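Local coordinates for protein cytochrome P450 monooxygenase (Rhodococcus sp. ECU0066, PDB 6KBH) that is a self-sufficient cytochrome P450 that probably acts as a monooxygenase, carrying heme, FMN and a 2Fe-2S cluster in one chain, at residues 485-496 with 532-540. Numbering follows the deposited sequence.
Sequences IADDILLITLRD and TTFQVAVLH. With FMN (flavin mononucleotide), chain B.
Strands 489-496 and 533-536 pair antiparallel as neighbours in the six-stranded barrel of the flavin domain; a backbone hydrogen bond between Gln535 and Cys525, just beyond strand 518-523, gives 533-536 a partner on its other side. Their axes approach to 4.9 Å with N-to-C directions 160° apart. Ile492 with Val536 and Leu494 with Phe534 are the hydrogen-bonded pairs, each joined by two backbone bonds; the bond from Ile492 N to Val536 O measures 2.7 Å. Further along, Leu490 N donates to Val538 O (2.9 Å), and His540 N to Asp488 O, beside the type II turn from Ala486 to Ile489.

Side chains alternate between two faces. On one, Val536 CG2 lies 3.9 Å from Ile492 CB. The Val538 side chain lies beside that of Leu490, its CG1 (chi1 59°, between backbone N and carbonyl carbon) touching Leu490 CB. Val538 CG1 also meets Ile492 CD1 at 4.0 Å. Ile551 of helix 547-554 packs on Ile492 and Val538.

On the other face Gln535 lies beside Thr493, its chain extended beyond CG (chi2 180°), which brings the amide out to Leu491. There Gln535 NE2 is 3.8 Å from Leu491 CD2. Gln535 CG rests 3.6 Å from Thr493 CG2, whereas Thr493 OG1 bonds to Gly481 O. Shortening Gln535 to an alanine removes CG and the amide, which is likely to open a gap beside the Thr493 methyl and leave Leu491 CD2 without its neighbour across the strands.

Ala537, Val538 and Leu539 border the flavin: Leu539 CB is 3.9 Å from FMN C8M, and it also meets Ile489 CG1. This pairing, which continues to the FMN pocket, belongs to the antiparallel flavin-binding beta-barrel of ferredoxin-reductase-type domains.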
loop_
_atom_site.group_PDB
_atom_site.type_symbol
_atom_site.label_atom_id
_atom_site.label_comp_id
_atom_site.label_asym_id
_atom_site.label_seq_id
_atom_site.Cartn_x
_atom_site.Cartn_y
_atom_site.Cartn_z
ATOM N N ILE A 485 34.251 -15.860 -4.763
ATOM C CA ILE A 485 34.526 -17.179 -4.201
ATOM C C ILE A 485 34.324 -18.290 -5.213
ATOM O O ILE A 485 34.496 -19.469 -4.870
ATOM C CB ILE A 485 33.677 -17.440 -2.943
ATOM C CG1 ILE A 485 32.229 -17.005 -3.175
ATOM C CG2 ILE A 485 34.266 -16.713 -1.739
ATOM C CD1 ILE A 485 31.273 -17.490 -2.117
ATOM N N ALA A 486 33.957 -17.951 -6.445
ATOM C CA ALA A 486 33.838 -18.875 -7.565
ATOM C C ALA A 486 33.683 -18.020 -8.814
ATOM O O ALA A 486 33.486 -16.805 -8.731
ATOM C CB ALA A 486 32.657 -19.837 -7.403
ATOM N N ASP A 487 33.785 -18.658 -9.975
ATOM C CA ASP A 487 33.587 -17.922 -11.217
ATOM C C ASP A 487 32.120 -17.536 -11.350
ATOM O O ASP A 487 31.230 -18.378 -11.193
ATOM C CB ASP A 487 34.044 -18.750 -12.419
ATOM C CG ASP A 487 35.316 -19.533 -12.137
ATOM O OD1 ASP A 487 36.384 -18.900 -12.012
ATOM O OD2 ASP A 487 35.248 -20.778 -12.053
ATOM N N ASP A 488 31.874 -16.249 -11.610
ATOM C CA ASP A 488 30.531 -15.695 -11.768
ATOM C C ASP A 488 29.720 -15.758 -10.473
ATOM O O ASP A 488 28.489 -15.786 -10.509
ATOM C CB ASP A 488 29.773 -16.391 -12.907
ATOM C CG ASP A 488 30.455 -16.216 -14.251
ATOM O OD1 ASP A 488 30.942 -15.099 -14.525
ATOM O OD2 ASP A 488 30.513 -17.193 -15.027
ATOM N N ILE A 489 30.386 -15.768 -9.320
ATOM C CA ILE A 489 29.710 -15.815 -8.027
ATOM C C ILE A 489 30.360 -14.795 -7.095
ATOM O O ILE A 489 31.562 -14.887 -6.818
ATOM C CB ILE A 489 29.757 -17.220 -7.404
ATOM C CG1 ILE A 489 28.798 -18.156 -8.141
ATOM C CG2 ILE A 489 29.389 -17.162 -5.930
ATOM C CD1 ILE A 489 28.909 -19.601 -7.725
ATOM N N LEU A 490 29.569 -13.829 -6.611
ATOM C CA LEU A 490 30.001 -12.895 -5.575
ATOM C C LEU A 490 29.563 -13.392 -4.209
ATOM O O LEU A 490 28.536 -14.051 -4.068
ATOM C CB LEU A 490 29.424 -11.479 -5.732
ATOM C CG LEU A 490 29.645 -10.538 -6.907
ATOM C CD1 LEU A 490 31.123 -10.257 -7.162
ATOM C CD2 LEU A 490 28.970 -11.119 -8.085
ATOM N N LEU A 491 30.334 -13.030 -3.198
ATOM C CA LEU A 491 29.896 -13.107 -1.812
ATOM C C LEU A 491 29.715 -11.680 -1.308
ATOM O O LEU A 491 30.689 -10.925 -1.194
ATOM C CB LEU A 491 30.893 -13.877 -0.950
ATOM C CG LEU A 491 30.401 -14.118 0.481
ATOM C CD1 LEU A 491 29.148 -14.986 0.494
ATOM C CD2 LEU A 491 31.487 -14.728 1.351
ATOM N N ILE A 492 28.475 -11.310 -1.006
ATOM C CA ILE A 492 28.150 -9.960 -0.559
ATOM C C ILE A 492 28.019 -9.959 0.956
ATOM O O ILE A 492 27.345 -10.825 1.532
ATOM C CB ILE A 492 26.861 -9.445 -1.219
ATOM C CG1 ILE A 492 26.972 -9.510 -2.739
ATOM C CG2 ILE A 492 26.583 -8.022 -0.788
ATOM C CD1 ILE A 492 25.704 -9.102 -3.442
ATOM N N THR A 493 28.668 -8.995 1.601
ATOM C CA THR A 493 28.544 -8.774 3.034
ATOM C C THR A 493 27.679 -7.538 3.249
ATOM O O THR A 493 28.054 -6.434 2.838
ATOM C CB THR A 493 29.914 -8.591 3.684
ATOM O OG1 THR A 493 30.741 -7.803 2.824
ATOM C CG2 THR A 493 30.583 -9.930 3.900
ATOM N N LEU A 494 26.522 -7.723 3.881
ATOM C CA LEU A 494 25.534 -6.661 4.029
ATOM C C LEU A 494 25.460 -6.226 5.487
ATOM O O LEU A 494 25.187 -7.046 6.373
ATOM C CB LEU A 494 24.171 -7.119 3.515
ATOM C CG LEU A 494 24.121 -7.137 1.984
ATOM C CD1 LEU A 494 22.807 -7.710 1.481
ATOM C CD2 LEU A 494 24.363 -5.740 1.420
ATOM N N ARG A 495 25.686 -4.933 5.718
ATOM C CA ARG A 495 25.766 -4.316 7.037
ATOM C C ARG A 495 24.522 -3.481 7.312
ATOM O O ARG A 495 24.085 -2.719 6.445
ATOM C CB ARG A 495 26.991 -3.397 7.124
ATOM C CG ARG A 495 28.307 -4.101 7.271
ATOM C CD ARG A 495 28.435 -4.673 8.654
ATOM N NE ARG A 495 29.422 -5.737 8.675
ATOM C CZ ARG A 495 30.718 -5.598 8.943
ATOM N NH1 ARG A 495 31.229 -4.415 9.254
ATOM N NH2 ARG A 495 31.494 -6.674 8.901
ATOM N N ASP A 496 23.983 -3.574 8.530
ATOM C CA ASP A 496 22.883 -2.704 8.941
ATOM C C ASP A 496 23.456 -1.376 9.424
ATOM O O ASP A 496 24.247 -1.338 10.374
ATOM C CB ASP A 496 22.022 -3.352 10.033
ATOM C CG ASP A 496 20.851 -2.453 10.485
ATOM O OD1 ASP A 496 20.735 -1.295 10.030
ATOM O OD2 ASP A 496 20.029 -2.923 11.310
ATOM N N THR A 532 25.343 -8.729 13.297
ATOM C CA THR A 532 25.471 -7.425 12.665
ATOM C C THR A 532 25.454 -7.517 11.146
ATOM O O THR A 532 25.512 -6.473 10.480
ATOM C CB THR A 532 26.746 -6.700 13.127
ATOM O OG1 THR A 532 26.995 -5.594 12.251
ATOM C CG2 THR A 532 27.953 -7.614 13.092
ATOM N N THR A 533 25.339 -8.732 10.582
ATOM C CA THR A 533 25.420 -8.922 9.134
ATOM C C THR A 533 24.596 -10.076 8.576
ATOM O O THR A 533 24.248 -11.042 9.265
ATOM C CB THR A 533 26.848 -9.190 8.671
ATOM O OG1 THR A 533 27.547 -9.973 9.651
ATOM C CG2 THR A 533 27.562 -7.906 8.319
ATOM N N PHE A 534 24.359 -9.962 7.272
ATOM C CA PHE A 534 23.897 -11.032 6.408
ATOM C C PHE A 534 24.921 -11.239 5.298
ATOM O O PHE A 534 25.576 -10.289 4.857
ATOM C CB PHE A 534 22.540 -10.690 5.804
ATOM C CG PHE A 534 21.416 -10.728 6.790
ATOM C CD1 PHE A 534 21.476 -11.540 7.907
ATOM C CD2 PHE A 534 20.297 -9.940 6.599
ATOM C CE1 PHE A 534 20.435 -11.568 8.813
ATOM C CE2 PHE A 534 19.257 -9.964 7.489
ATOM C CZ PHE A 534 19.322 -10.776 8.601
ATOM N N GLN A 535 25.058 -12.484 4.846
ATOM C CA GLN A 535 25.935 -12.815 3.730
ATOM C C GLN A 535 25.160 -13.615 2.698
ATOM O O GLN A 535 24.499 -14.603 3.037
ATOM C CB GLN A 535 27.169 -13.602 4.188
ATOM C CG GLN A 535 28.424 -12.756 4.328
ATOM C CD GLN A 535 29.620 -13.562 4.792
ATOM O OE1 GLN A 535 29.475 -14.671 5.304
ATOM N NE2 GLN A 535 30.813 -13.004 4.621
ATOM N N VAL A 536 25.243 -13.185 1.443
ATOM C CA VAL A 536 24.633 -13.884 0.322
ATOM C C VAL A 536 25.691 -14.074 -0.754
ATOM O O VAL A 536 26.649 -13.301 -0.854
ATOM C CB VAL A 536 23.411 -13.128 -0.242
ATOM C CG1 VAL A 536 22.273 -13.145 0.759
ATOM C CG2 VAL A 536 23.791 -11.700 -0.594
ATOM N N ALA A 537 25.512 -15.113 -1.567
ATOM C CA ALA A 537 26.480 -15.468 -2.603
ATOM C C ALA A 537 25.772 -15.541 -3.954
ATOM O O ALA A 537 25.365 -16.620 -4.379
ATOM C CB ALA A 537 27.180 -16.781 -2.264
ATOM N N VAL A 538 25.663 -14.412 -4.648
ATOM C CA VAL A 538 24.873 -14.353 -5.875
ATOM C C VAL A 538 25.679 -14.889 -7.054
ATOM O O VAL A 538 26.874 -14.606 -7.197
ATOM C CB VAL A 538 24.394 -12.915 -6.133
ATOM C CG1 VAL A 538 25.580 -11.984 -6.252
ATOM C CG2 VAL A 538 23.524 -12.855 -7.383
ATOM N N LEU A 539 25.019 -15.673 -7.904
ATOM C CA LEU A 539 25.604 -16.185 -9.137
ATOM C C LEU A 539 25.171 -15.326 -10.320
ATOM O O LEU A 539 24.015 -14.901 -10.403
ATOM C CB LEU A 539 25.193 -17.644 -9.371
ATOM C CG LEU A 539 25.162 -18.183 -10.809
ATOM C CD1 LEU A 539 26.560 -18.252 -11.408
ATOM C CD2 LEU A 539 24.483 -19.544 -10.881
ATOM N N HIS A 540 26.111 -15.065 -11.229
ATOM C CA HIS A 540 25.802 -14.411 -12.501
ATOM C C HIS A 540 25.088 -15.422 -13.376
ATOM O O HIS A 540 25.722 -16.265 -14.013
ATOM C CB HIS A 540 27.067 -13.913 -13.193
ATOM C CG HIS A 540 26.853 -12.720 -14.074
ATOM N ND1 HIS A 540 25.823 -12.640 -14.987
ATOM C CD2 HIS A 540 27.557 -11.570 -14.202
ATOM C CE1 HIS A 540 25.894 -11.485 -15.627
ATOM N NE2 HIS A 540 26.936 -10.817 -15.168
HETATM N N1 FMN B . 15.274 -17.811 -5.518
HETATM C C2 FMN B . 14.267 -18.077 -4.673
HETATM O O2 FMN B . 13.071 -18.034 -5.109
HETATM N N3 FMN B . 14.473 -18.385 -3.386
HETATM C C4 FMN B . 15.737 -18.433 -2.920
HETATM O O4 FMN B . 15.973 -18.743 -1.622
HETATM C C4A FMN B . 16.804 -18.163 -3.775
HETATM N N5 FMN B . 18.058 -18.213 -3.297
HETATM C C5A FMN B . 19.073 -17.948 -4.128
HETATM C C6 FMN B . 20.352 -18.009 -3.606
HETATM C C7 FMN B . 21.433 -17.747 -4.415
HETATM C C7M FMN B . 22.803 -17.845 -3.700
HETATM C C8 FMN B . 21.256 -17.424 -5.766
HETATM C C8M FMN B . 22.416 -17.123 -6.693
HETATM C C9 FMN B . 19.969 -17.379 -6.292
HETATM C C9A FMN B . 18.863 -17.627 -5.474
HETATM N N10 FMN B . 17.600 -17.584 -5.953
HETATM C C10 FMN B . 16.564 -17.846 -5.108
HETATM C "C1'" FMN B . 17.304 -17.216 -7.373
HETATM C "C2'" FMN B . 17.212 -15.724 -7.569
HETATM O "O2'" FMN B . 16.128 -15.151 -6.962
HETATM C "C3'" FMN B . 17.181 -15.370 -9.034
HETATM O "O3'" FMN B . 16.147 -15.997 -9.747
HETATM C "C4'" FMN B . 18.542 -15.657 -9.703
HETATM O "O4'" FMN B . 19.703 -15.267 -9.072
HETATM C "C5'" FMN B . 18.665 -14.933 -11.077
HETATM O "O5'" FMN B . 18.168 -13.574 -11.160
HETATM P P FMN B . 17.922 -12.957 -12.583
HETATM O O1P FMN B . 16.911 -11.843 -12.492
HETATM O O2P FMN B . 19.185 -12.386 -13.146
HETATM O O3P FMN B . 17.425 -14.053 -13.472
#